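Local coordinates for glucan-binding protein C, GbpC (Streptococcus mutans UA159, PDB 5UQZ) that probably binds glucan at the streptococcal cell surface and mediates both sucrose-independent and sucrose-dependent adherence, carrying a bound calcium ion in its beta-rich domain, at residues Phe25-Tyr28 with Gln29-Lys33; Ala264-Asn267 with Gln268-Ala271; Asn141-Tyr144 with Asn145-Lys148. One frame throughout, in Å; residues are numbered along the deposited sequence. Where two conformers were deposited one is given.

Overall arrangement
Contact 1 lies within the long N-terminal helix 3-51, contact 3 is the hairpin of strands 143-144 and 147-148, and contact 2 is a turn in the loop between strands 260-263 and 303-306; that is also their order along the chain. Contacts 1 and 2 have centres about 18 Å apart and meet where Ser30 approaches Lys270, so the loop of contact 2 reaches the helix from the beta-rich domain. Contact 3 is remote, its centre about 44 Å from that of contact 1 and 37 Å from that of contact 2, across the centre of the chain from the latter. Of the three, contact 2 neighbours the calcium site.

Contact 1: Phe25-Tyr28 with Gln29-Lys33; sequences FEKY and QSDVK
Asp31 OD1 is gripped by two partners: Lys27 NZ forms a salt bridge with it at 3.4 Å, and a water donates to it over 2.7 Å. The same water accepts from Lys27 NZ and is hydrogen-bonded to Ser30 OG at 2.6 Å, so one solvent molecule ties three side chains together. Lys27 gets there by a bend at its second torsion (chi2 62°), which turns the aliphatic chain along the helix and lays CE 3.2 Å from Asp31 OD1. Two further i to i+4 pairs are CH-pi contacts. Val32 CG2 sits over one face of the Tyr28 ring, 3.8 Å from its centroid and 29° off the normal, with Tyr28 CE1 the nearest ring atom. Over a face of the Phe25 ring comes Gln29 CG, 4.3 Å from the centroid, while the Gln29 amide stands off the same face, beyond the rim near Phe25 CE2, with its plane 38° from that of the ring. The backbone fixes this spacing: Asp31 N bonds to Lys27 O at 2.7 Å, and Gln29, Ser30 and Val32 repeat the i to i+4 pattern of an alpha-helix. All of it belongs to helix 3-51, within a predicted coiled coil. Tyr28 packs on Pro345, Pro347 and Pro348 of the C-terminal segment, Asp31 also touches Pro345, and Ser30 approaches Lys270 from the loop that follows strand 260-263.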
ATOM      1  N   PHE A  25     -19.634 -21.044 -13.716  1.00 18.20           N
ATOM      2  CA  PHE A  25     -20.211 -21.475 -12.450  1.00 19.45           C
ATOM      3  C   PHE A  25     -19.164 -21.463 -11.339  1.00 18.22           C
ATOM      4  O   PHE A  25     -19.446 -21.036 -10.207  1.00 18.74           O
ATOM      5  CB  PHE A  25     -20.848 -22.858 -12.593  1.00 20.64           C
ATOM      6  CG  PHE A  25     -21.519 -23.300 -11.346  1.00 23.13           C
ATOM      7  CD1 PHE A  25     -22.751 -22.770 -10.995  1.00 25.97           C
ATOM      8  CD2 PHE A  25     -20.903 -24.205 -10.491  1.00 26.30           C
ATOM      9  CE1 PHE A  25     -23.376 -23.153  -9.819  1.00 27.91           C
ATOM     10  CE2 PHE A  25     -21.515 -24.596  -9.312  1.00 28.27           C
ATOM     11  CZ  PHE A  25     -22.758 -24.069  -8.972  1.00 29.71           C
ATOM     12  N   GLU A  26     -17.960 -21.946 -11.638  0.54 18.46           N
ATOM     13  CA  GLU A  26     -16.863 -21.842 -10.680  0.54 17.94           C
ATOM     14  C   GLU A  26     -16.599 -20.388 -10.304  0.54 17.47           C
ATOM     15  O   GLU A  26     -16.345 -20.071  -9.128  0.54 19.62           O
ATOM     16  CB  GLU A  26     -15.621 -22.497 -11.284  0.54 18.79           C
ATOM     17  CG  GLU A  26     -15.833 -23.964 -11.612  0.54 20.64           C
ATOM     18  CD  GLU A  26     -14.771 -24.531 -12.541  0.54 23.69           C
ATOM     19  OE1 GLU A  26     -14.256 -23.821 -13.420  0.54 23.67           O
ATOM     20  OE2 GLU A  26     -14.429 -25.703 -12.350  0.54 24.91           O
ATOM     21  N   LYS A  27     -16.667 -19.484 -11.289  1.00 19.62           N
ATOM     22  CA  LYS A  27     -16.441 -18.066 -11.021  1.00 21.43           C
ATOM     23  C   LYS A  27     -17.553 -17.519 -10.141  1.00 18.46           C
ATOM     24  O   LYS A  27     -17.298 -16.744  -9.211  1.00 17.92           O
ATOM     25  CB  LYS A  27     -16.369 -17.300 -12.346  1.00 21.65           C
ATOM     26  CG  LYS A  27     -16.236 -15.782 -12.188  1.00 25.94           C
ATOM     27  CD  LYS A  27     -14.952 -15.424 -11.455  1.00 33.64           C
ATOM     28  CE  LYS A  27     -14.704 -13.909 -11.511  1.00 39.84           C
ATOM     29  NZ  LYS A  27     -13.564 -13.505 -10.657  1.00 45.40           N
ATOM     30  N   TYR A  28     -18.787 -17.951 -10.395  1.00 18.40           N
ATOM     31  CA  TYR A  28     -19.908 -17.551  -9.553  1.00 19.15           C
ATOM     32  C   TYR A  28     -19.708 -18.008  -8.105  1.00 18.59           C
ATOM     33  O   TYR A  28     -19.877 -17.211  -7.172  1.00 19.57           O
ATOM     34  CB  TYR A  28     -21.207 -18.104 -10.146  1.00 20.18           C
ATOM     35  CG  TYR A  28     -22.342 -18.174  -9.176  1.00 21.39           C
ATOM     36  CD1 TYR A  28     -23.009 -17.003  -8.807  1.00 23.05           C
ATOM     37  CD2 TYR A  28     -22.737 -19.372  -8.591  1.00 22.64           C
ATOM     38  CE1 TYR A  28     -24.042 -17.022  -7.901  1.00 23.99           C
ATOM     39  CE2 TYR A  28     -23.780 -19.396  -7.672  1.00 27.11           C
ATOM     40  CZ  TYR A  28     -24.424 -18.212  -7.334  1.00 28.64           C
ATOM     41  OH  TYR A  28     -25.457 -18.202  -6.435  1.00 32.28           O
ATOM     42  N   GLN A  29     -19.304 -19.267  -7.894  1.00 19.59           N
ATOM     43  CA  GLN A  29     -19.075 -19.726  -6.523  1.00 18.61           C
ATOM     44  C   GLN A  29     -18.017 -18.875  -5.833  1.00 18.45           C
ATOM     45  O   GLN A  29     -18.159 -18.521  -4.654  1.00 21.48           O
ATOM     46  CB  GLN A  29     -18.638 -21.179  -6.529  1.00 23.13           C
ATOM     47  CG  GLN A  29     -19.752 -22.125  -6.986  1.00 26.44           C
ATOM     48  CD  GLN A  29     -19.293 -23.538  -6.992  1.00 32.80           C
ATOM     49  OE1 GLN A  29     -18.293 -23.883  -7.640  1.00 35.45           O
ATOM     50  NE2 GLN A  29     -19.998 -24.378  -6.259  1.00 34.90           N
ATOM     51  N   SER A  30     -16.935 -18.561  -6.543  1.00 16.99           N
ATOM     52  CA  SER A  30     -15.879 -17.717  -5.981  1.00 18.23           C
ATOM     53  C   SER A  30     -16.410 -16.317  -5.695  1.00 17.02           C
ATOM     54  O   SER A  30     -16.113 -15.717  -4.641  1.00 17.36           O
ATOM     55  CB  SER A  30     -14.718 -17.654  -6.983  1.00 19.01           C
ATOM     56  OG  SER A  30     -13.729 -16.719  -6.556  1.00 22.03           O
ATOM     57  N   ASP A  31     -17.152 -15.755  -6.655  1.00 17.24           N
ATOM     58  CA  ASP A  31     -17.703 -14.413  -6.489  1.00 17.61           C
ATOM     59  C   ASP A  31     -18.673 -14.329  -5.314  1.00 16.97           C
ATOM     60  O   ASP A  31     -18.730 -13.297  -4.634  1.00 18.72           O
ATOM     61  CB  ASP A  31     -18.442 -13.977  -7.751  1.00 19.17           C
ATOM     62  CG  ASP A  31     -17.516 -13.651  -8.917  1.00 23.67           C
ATOM     63  OD1 ASP A  31     -16.293 -13.533  -8.710  1.00 23.47           O
ATOM     64  OD2 ASP A  31     -18.018 -13.498 -10.061  1.00 27.90           O
ATOM     65  N   VAL A  32     -19.476 -15.369  -5.074  1.00 17.67           N
ATOM     66  CA  VAL A  32     -20.412 -15.337  -3.953  1.00 19.43           C
ATOM     67  C   VAL A  32     -19.647 -15.235  -2.649  1.00 16.96           C
ATOM     68  O   VAL A  32     -20.034 -14.487  -1.752  1.00 17.92           O
ATOM     69  CB  VAL A  32     -21.350 -16.557  -3.956  1.00 22.98           C
ATOM     70  CG1 VAL A  32     -22.079 -16.708  -2.602  1.00 25.19           C
ATOM     71  CG2 VAL A  32     -22.344 -16.467  -5.081  1.00 26.21           C
ATOM     72  N   LYS A  33     -18.545 -15.976  -2.523  1.00 17.59           N
ATOM     73  CA  LYS A  33     -17.786 -15.896  -1.284  1.00 17.28           C
ATOM     74  C   LYS A  33     -17.188 -14.513  -1.099  1.00 15.89           C
ATOM     75  O   LYS A  33     -17.172 -13.972   0.023  1.00 15.94           O
ATOM     76  CB  LYS A  33     -16.696 -16.969  -1.299  1.00 19.56           C
ATOM     77  CG  LYS A  33     -17.274 -18.352  -1.055  1.00 21.45           C
ATOM     78  CD  LYS A  33     -16.241 -19.390  -1.088  1.00 30.05           C
ATOM     79  CE  LYS A  33     -15.664 -19.411  -2.434  1.00 37.91           C
ATOM     80  NZ  LYS A  33     -14.189 -19.591  -2.399  1.00 44.19           N
TER
HETATM   81  O   HOH W   1     -13.959 -14.401  -7.720  1.00 34.70           O

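Contact 2: Ala264-Asn267 with Gln268-Ala271; sequences AKDN and QYKA
Asp266 OD1 accepts two backbone N-H groups, Gln268 N at 2.8 Å and Tyr269 N at 3.0 Å. Tyr269 N is accepted by the syn lone pair of OD1 (165° at the hydrogen), whereas Gln268 N meets OD1 from above the carboxylate plane, 44° out of it. With Asp266 CG anti to its own nitrogen (chi1 -179°), the carboxylate lies beside its own carbonyl carbon, within reach of both N-H groups. The bond to the N-H two residues on makes this an Asx turn, in the loop after strand 260-263; that to Tyr269 N, three residues on, adds to it. Asp266 OD2, 4.1 Å from Tyr269 CD2, lies at that ring's edge near its plane; Thr229 N and Asn272 ND2 hold this oxygen. One face of the Tyr269 ring carries Gln268 CG, 3.5 Å above the plane and offset toward the rim. Gln268 is bent at its second torsion, and its amide is held at both ends, OE1 by Asn226 ND2 and NE2 by Asp279 OD1. Since Asn226 is a calcium ligand, Gln268 is second-shell to the metal site. Asn267 CG lies between its backbone N and carbonyl carbon, with OD1 accepting from His227 N and ND2 bonded to Ser253 OG; Asp279 OD2 bonds to Tyr269 OH.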
ATOM      1  N   ALA A 264      -1.748 -11.304  10.490  1.00 10.84           N
ATOM      2  CA  ALA A 264      -1.061 -12.441  11.103  1.00 12.57           C
ATOM      3  C   ALA A 264      -0.880 -13.590  10.120  1.00 12.41           C
ATOM      4  O   ALA A 264       0.120 -14.324  10.200  1.00 14.80           O
ATOM      5  CB  ALA A 264      -1.849 -12.908  12.330  1.00 16.63           C
ATOM      6  N   LYS A 265      -1.842 -13.783   9.221  1.00 12.74           N
ATOM      7  CA  LYS A 265      -1.820 -14.845   8.230  1.00 14.55           C
ATOM      8  C   LYS A 265      -1.663 -14.254   6.839  1.00 13.08           C
ATOM      9  O   LYS A 265      -1.805 -13.057   6.614  1.00 11.82           O
ATOM     10  CB  LYS A 265      -3.113 -15.665   8.307  1.00 19.54           C
ATOM     11  CG  LYS A 265      -3.286 -16.405   9.615  1.00 26.02           C
ATOM     12  CD  LYS A 265      -4.567 -17.195   9.546  1.00 32.63           C
ATOM     13  CE  LYS A 265      -5.197 -17.440  10.917  1.00 39.14           C
ATOM     14  NZ  LYS A 265      -5.749 -18.832  11.026  1.00 41.22           N
ATOM     15  N   ASP A 266      -1.369 -15.119   5.868  1.00 12.90           N
ATOM     16  CA  ASP A 266      -1.281 -14.700   4.473  1.00 12.63           C
ATOM     17  C   ASP A 266      -2.574 -14.005   4.073  1.00 11.69           C
ATOM     18  O   ASP A 266      -3.664 -14.515   4.340  1.00 12.55           O
ATOM     19  CB  ASP A 266      -1.006 -15.950   3.634  1.00 15.27           C
ATOM     20  CG  ASP A 266      -0.854 -15.676   2.115  1.00 14.40           C
ATOM     21  OD1 ASP A 266      -1.805 -15.162   1.512  1.00 14.14           O
ATOM     22  OD2 ASP A 266       0.178 -16.028   1.484  1.00 18.15           O
ATOM     23  N   ASN A 267      -2.450 -12.827   3.473  1.00 10.41           N
ATOM     24  CA  ASN A 267      -3.607 -12.105   2.956  1.00  9.84           C
ATOM     25  C   ASN A 267      -3.472 -11.855   1.466  1.00 10.32           C
ATOM     26  O   ASN A 267      -4.214 -11.047   0.902  1.00 11.52           O
ATOM     27  CB  ASN A 267      -3.832 -10.799   3.717  1.00 10.32           C
ATOM     28  CG  ASN A 267      -2.701  -9.800   3.561  1.00  9.05           C
ATOM     29  OD1 ASN A 267      -1.771 -10.021   2.784  1.00  9.37           O
ATOM     30  ND2 ASN A 267      -2.778  -8.694   4.300  1.00  8.78           N
ATOM     31  N   GLN A 268      -2.552 -12.582   0.808  1.00 10.73           N
ATOM     32  CA  GLN A 268      -2.236 -12.325  -0.594  1.00 10.58           C
ATOM     33  C   GLN A 268      -2.839 -13.339  -1.566  1.00 11.59           C
ATOM     34  O   GLN A 268      -3.165 -12.964  -2.704  1.00 11.79           O
ATOM     35  CB  GLN A 268      -0.709 -12.373  -0.783  1.00 12.17           C
ATOM     36  CG  GLN A 268      -0.236 -11.805  -2.119  1.00 13.03           C
ATOM     37  CD  GLN A 268      -0.224 -10.276  -2.134  1.00 12.06           C
ATOM     38  OE1 GLN A 268      -0.034  -9.638  -1.105  1.00 15.55           O
ATOM     39  NE2 GLN A 268      -0.435  -9.686  -3.297  1.00 12.73           N
ATOM     40  N   TYR A 269      -2.959 -14.612  -1.168  1.00 11.41           N
ATOM     41  CA  TYR A 269      -3.418 -15.668  -2.073  1.00 12.07           C
ATOM     42  C   TYR A 269      -4.559 -16.433  -1.447  1.00 12.92           C
ATOM     43  O   TYR A 269      -4.424 -16.968  -0.341  1.00 12.45           O
ATOM     44  CB  TYR A 269      -2.241 -16.660  -2.342  1.00 14.05           C
ATOM     45  CG  TYR A 269      -1.148 -15.986  -3.156  1.00 13.38           C
ATOM     46  CD1 TYR A 269      -1.333 -15.711  -4.511  1.00 14.35           C
ATOM     47  CD2 TYR A 269       0.048 -15.578  -2.555  1.00 14.86           C
ATOM     48  CE1 TYR A 269      -0.375 -15.011  -5.244  1.00 14.87           C
ATOM     49  CE2 TYR A 269       1.023 -14.895  -3.292  1.00 15.41           C
ATOM     50  CZ  TYR A 269       0.794 -14.607  -4.618  1.00 15.77           C
ATOM     51  OH  TYR A 269       1.736 -13.923  -5.350  1.00 18.24           O
ATOM     52  N   LYS A 270      -5.664 -16.529  -2.188  1.00 13.31           N
ATOM     53  CA  LYS A 270      -6.741 -17.421  -1.770  1.00 13.80           C
ATOM     54  C   LYS A 270      -6.221 -18.838  -1.561  1.00 15.04           C
ATOM     55  O   LYS A 270      -6.715 -19.558  -0.691  1.00 15.19           O
ATOM     56  CB  LYS A 270      -7.858 -17.408  -2.812  1.00 15.08           C
ATOM     57  CG  LYS A 270      -8.572 -16.068  -2.892  1.00 15.47           C
ATOM     58  CD  LYS A 270      -9.751 -16.226  -3.855  1.00 20.15           C
ATOM     59  CE  LYS A 270     -10.499 -14.968  -4.086  1.00 20.76           C
ATOM     60  NZ  LYS A 270     -11.678 -15.358  -4.976  1.00 21.79           N
ATOM     61  N   ALA A 271      -5.240 -19.272  -2.358  1.00 14.56           N
ATOM     62  CA  ALA A 271      -4.695 -20.621  -2.201  1.00 15.67           C
ATOM     63  C   ALA A 271      -4.062 -20.821  -0.837  1.00 15.88           C
ATOM     64  O   ALA A 271      -3.898 -21.963  -0.386  1.00 18.46           O
ATOM     65  CB  ALA A 271      -3.644 -20.898  -3.282  1.00 16.85           C
TER

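Contact 3: Asn141-Tyr144 with Asn145-Lys148; sequences NSKY and NDKK
Lys143 and Tyr144 face Lys148 and Lys147 across a tight antiparallel beta hairpin, closed by a type I' turn from Tyr144 to Lys147. Asn145 and Asp146, the central turn residues, both have positive phi, as that turn type requires. Strand 143-144 is the middle one of a small three-stranded sheet, with strand 64-65 on its other side.

Backbone bonding defines the register. Tyr144 and Lys147 are a hydrogen-bonded pair, with Tyr144 N to Lys147 O at 2.9 Å and Lys147 N to Tyr144 O at 2.8 Å; in the second bond the donor stands 56° out of the carbonyl plane. Lys143 and Lys148 form the adjoining non-hydrogen-bonded pair, and Lys143 CA makes a CA-H...O contact of 3.2 Å with Lys147 O.

The charged contact lies on the face that carries Lys143 and Lys148, at the turn end of the hairpin. Lys143 CG lies between the backbone N and carbonyl carbon (chi1 65°), from where the extended chain runs alongside Asp146, both pointing the same way, and NZ meets Asp146 OD1 at 2.9 Å, nearly along the C-O axis, in a hydrogen-bonded salt bridge.

Aromatic packing involves Tyr144 and Asn145, also side by side. Asn145 CB stands over the ring face, 4.2 Å from the centroid, and the amide plane is inclined 35° to the ring. Loop residue Asn217 anchors both polar ends, its N bonding Tyr144 OH and its OD1 taking Asn145 ND2, while Ile211 and Leu213 pack on Tyr144.

Solvent supplies one more link: a water accepts from Ser142 N at 3.1 Å and from Lys148 NZ at 2.9 Å.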
ATOM      1  N   ASN A 141      -3.956  21.479  -1.839  1.00  8.79           N
ATOM      2  CA  ASN A 141      -5.253  20.796  -1.690  1.00 10.04           C
ATOM      3  C   ASN A 141      -5.533  20.371  -0.270  1.00  9.92           C
ATOM      4  O   ASN A 141      -6.533  19.667  -0.091  1.00 14.71           O
ATOM      5  CB  ASN A 141      -5.281  19.524  -2.547  1.00 11.64           C
ATOM      6  CG  ASN A 141      -5.231  19.831  -4.015  1.00 12.84           C
ATOM      7  OD1 ASN A 141      -5.861  20.776  -4.474  1.00 14.05           O
ATOM      8  ND2 ASN A 141      -4.451  19.039  -4.766  1.00 14.55           N
ATOM      9  N   SER A 142      -4.666  20.638   0.690  1.00  7.72           N
ATOM     10  CA  SER A 142      -4.713  19.947   1.965  1.00  6.84           C
ATOM     11  C   SER A 142      -5.056  20.887   3.121  1.00  6.41           C
ATOM     12  O   SER A 142      -4.722  22.081   3.097  1.00  7.46           O
ATOM     13  CB  SER A 142      -3.382  19.232   2.228  1.00  7.79           C
ATOM     14  OG  SER A 142      -3.186  18.216   1.254  1.00  9.55           O
ATOM     15  N   LYS A 143      -5.691  20.324   4.160  1.00  7.12           N
ATOM     16  CA  LYS A 143      -6.048  21.116   5.334  1.00  7.00           C
ATOM     17  C   LYS A 143      -6.179  20.175   6.516  1.00  7.03           C
ATOM     18  O   LYS A 143      -6.342  18.955   6.355  1.00  7.64           O
ATOM     19  CB  LYS A 143      -7.363  21.868   5.122  1.00  9.15           C
ATOM     20  CG  LYS A 143      -8.565  21.005   4.963  1.00 11.72           C
ATOM     21  CD  LYS A 143      -9.855  21.827   4.915  1.00 14.98           C
ATOM     22  CE  LYS A 143     -11.071  20.872   4.787  1.00 17.93           C
ATOM     23  NZ  LYS A 143     -12.362  21.553   5.142  1.00 24.22           N
ATOM     24  N   TYR A 144      -6.154  20.759   7.708  1.00  6.87           N
ATOM     25  CA  TYR A 144      -6.453  20.006   8.937  1.00  7.32           C
ATOM     26  C   TYR A 144      -7.373  20.868   9.784  1.00  7.15           C
ATOM     27  O   TYR A 144      -6.986  21.974  10.166  1.00  7.51           O
ATOM     28  CB  TYR A 144      -5.166  19.690   9.713  1.00  7.70           C
ATOM     29  CG  TYR A 144      -5.491  19.079  11.044  1.00  7.00           C
ATOM     30  CD1 TYR A 144      -5.843  17.727  11.143  1.00  7.33           C
ATOM     31  CD2 TYR A 144      -5.485  19.852  12.188  1.00  6.72           C
ATOM     32  CE1 TYR A 144      -6.202  17.158  12.377  1.00  7.47           C
ATOM     33  CE2 TYR A 144      -5.810  19.287  13.446  1.00  7.86           C
ATOM     34  CZ  TYR A 144      -6.180  17.924  13.536  1.00  7.25           C
ATOM     35  OH  TYR A 144      -6.491  17.315  14.734  1.00  7.74           O
ATOM     36  N   ASN A 145      -8.551  20.354  10.099  1.00  7.69           N
ATOM     37  CA  ASN A 145      -9.536  21.110  10.897  1.00  7.81           C
ATOM     38  C   ASN A 145      -9.667  22.550  10.386  1.00  8.76           C
ATOM     39  O   ASN A 145      -9.629  23.528  11.144  1.00  8.89           O
ATOM     40  CB  ASN A 145      -9.184  21.045  12.393  1.00  7.84           C
ATOM     41  CG  ASN A 145      -9.615  19.707  13.015  1.00  8.45           C
ATOM     42  OD1 ASN A 145     -10.347  18.920  12.409  1.00 10.11           O
ATOM     43  ND2 ASN A 145      -9.151  19.456  14.234  1.00  8.36           N
ATOM     44  N   ASP A 146      -9.839  22.674   9.071  1.00  8.41           N
ATOM     45  CA  ASP A 146     -10.039  23.970   8.432  1.00  8.81           C
ATOM     46  C   ASP A 146      -8.817  24.889   8.472  1.00  8.75           C
ATOM     47  O   ASP A 146      -8.962  26.072   8.095  1.00 10.73           O
ATOM     48  CB  ASP A 146     -11.308  24.658   8.926  1.00 10.49           C
ATOM     49  CG  ASP A 146     -12.536  23.947   8.486  1.00 14.89           C
ATOM     50  OD1 ASP A 146     -12.501  23.140   7.543  1.00 18.24           O
ATOM     51  OD2 ASP A 146     -13.594  24.251   9.100  1.00 19.48           O
ATOM     52  N   LYS A 147      -7.652  24.400   8.855  1.00  7.95           N
ATOM     53  CA  LYS A 147      -6.395  25.127   8.699  1.00  7.81           C
ATOM     54  C   LYS A 147      -5.781  24.632   7.399  1.00  7.15           C
ATOM     55  O   LYS A 147      -5.345  23.470   7.309  1.00  8.07           O
ATOM     56  CB  LYS A 147      -5.455  24.833   9.869  1.00  9.53           C
ATOM     57  CG  LYS A 147      -6.022  25.257  11.216  1.00 11.05           C
ATOM     58  CD  LYS A 147      -5.080  24.795  12.343  1.00 15.14           C
ATOM     59  CE  LYS A 147      -5.547  25.352  13.666  1.00 20.00           C
ATOM     60  NZ  LYS A 147      -4.475  25.320  14.705  1.00 26.69           N
ATOM     61  N   LYS A 148      -5.671  25.511   6.414  1.00  6.98           N
ATOM     62  CA  LYS A 148      -4.984  25.106   5.191  1.00  7.18           C
ATOM     63  C   LYS A 148      -3.526  24.788   5.536  1.00  6.64           C
ATOM     64  O   LYS A 148      -2.888  25.510   6.311  1.00  7.71           O
ATOM     65  CB  LYS A 148      -5.075  26.274   4.187  1.00  8.13           C
ATOM     66  CG  LYS A 148      -4.481  25.934   2.804  1.00  9.23           C
ATOM     67  CD  LYS A 148      -4.722  27.079   1.851  1.00 10.43           C
ATOM     68  CE  LYS A 148      -3.859  26.964   0.611  1.00 11.35           C
ATOM     69  NZ  LYS A 148      -4.159  25.743  -0.233  1.00 11.38           N
TER
HETATM   70  O   HOH W   2      -3.146  23.333   1.049  1.00  8.29           O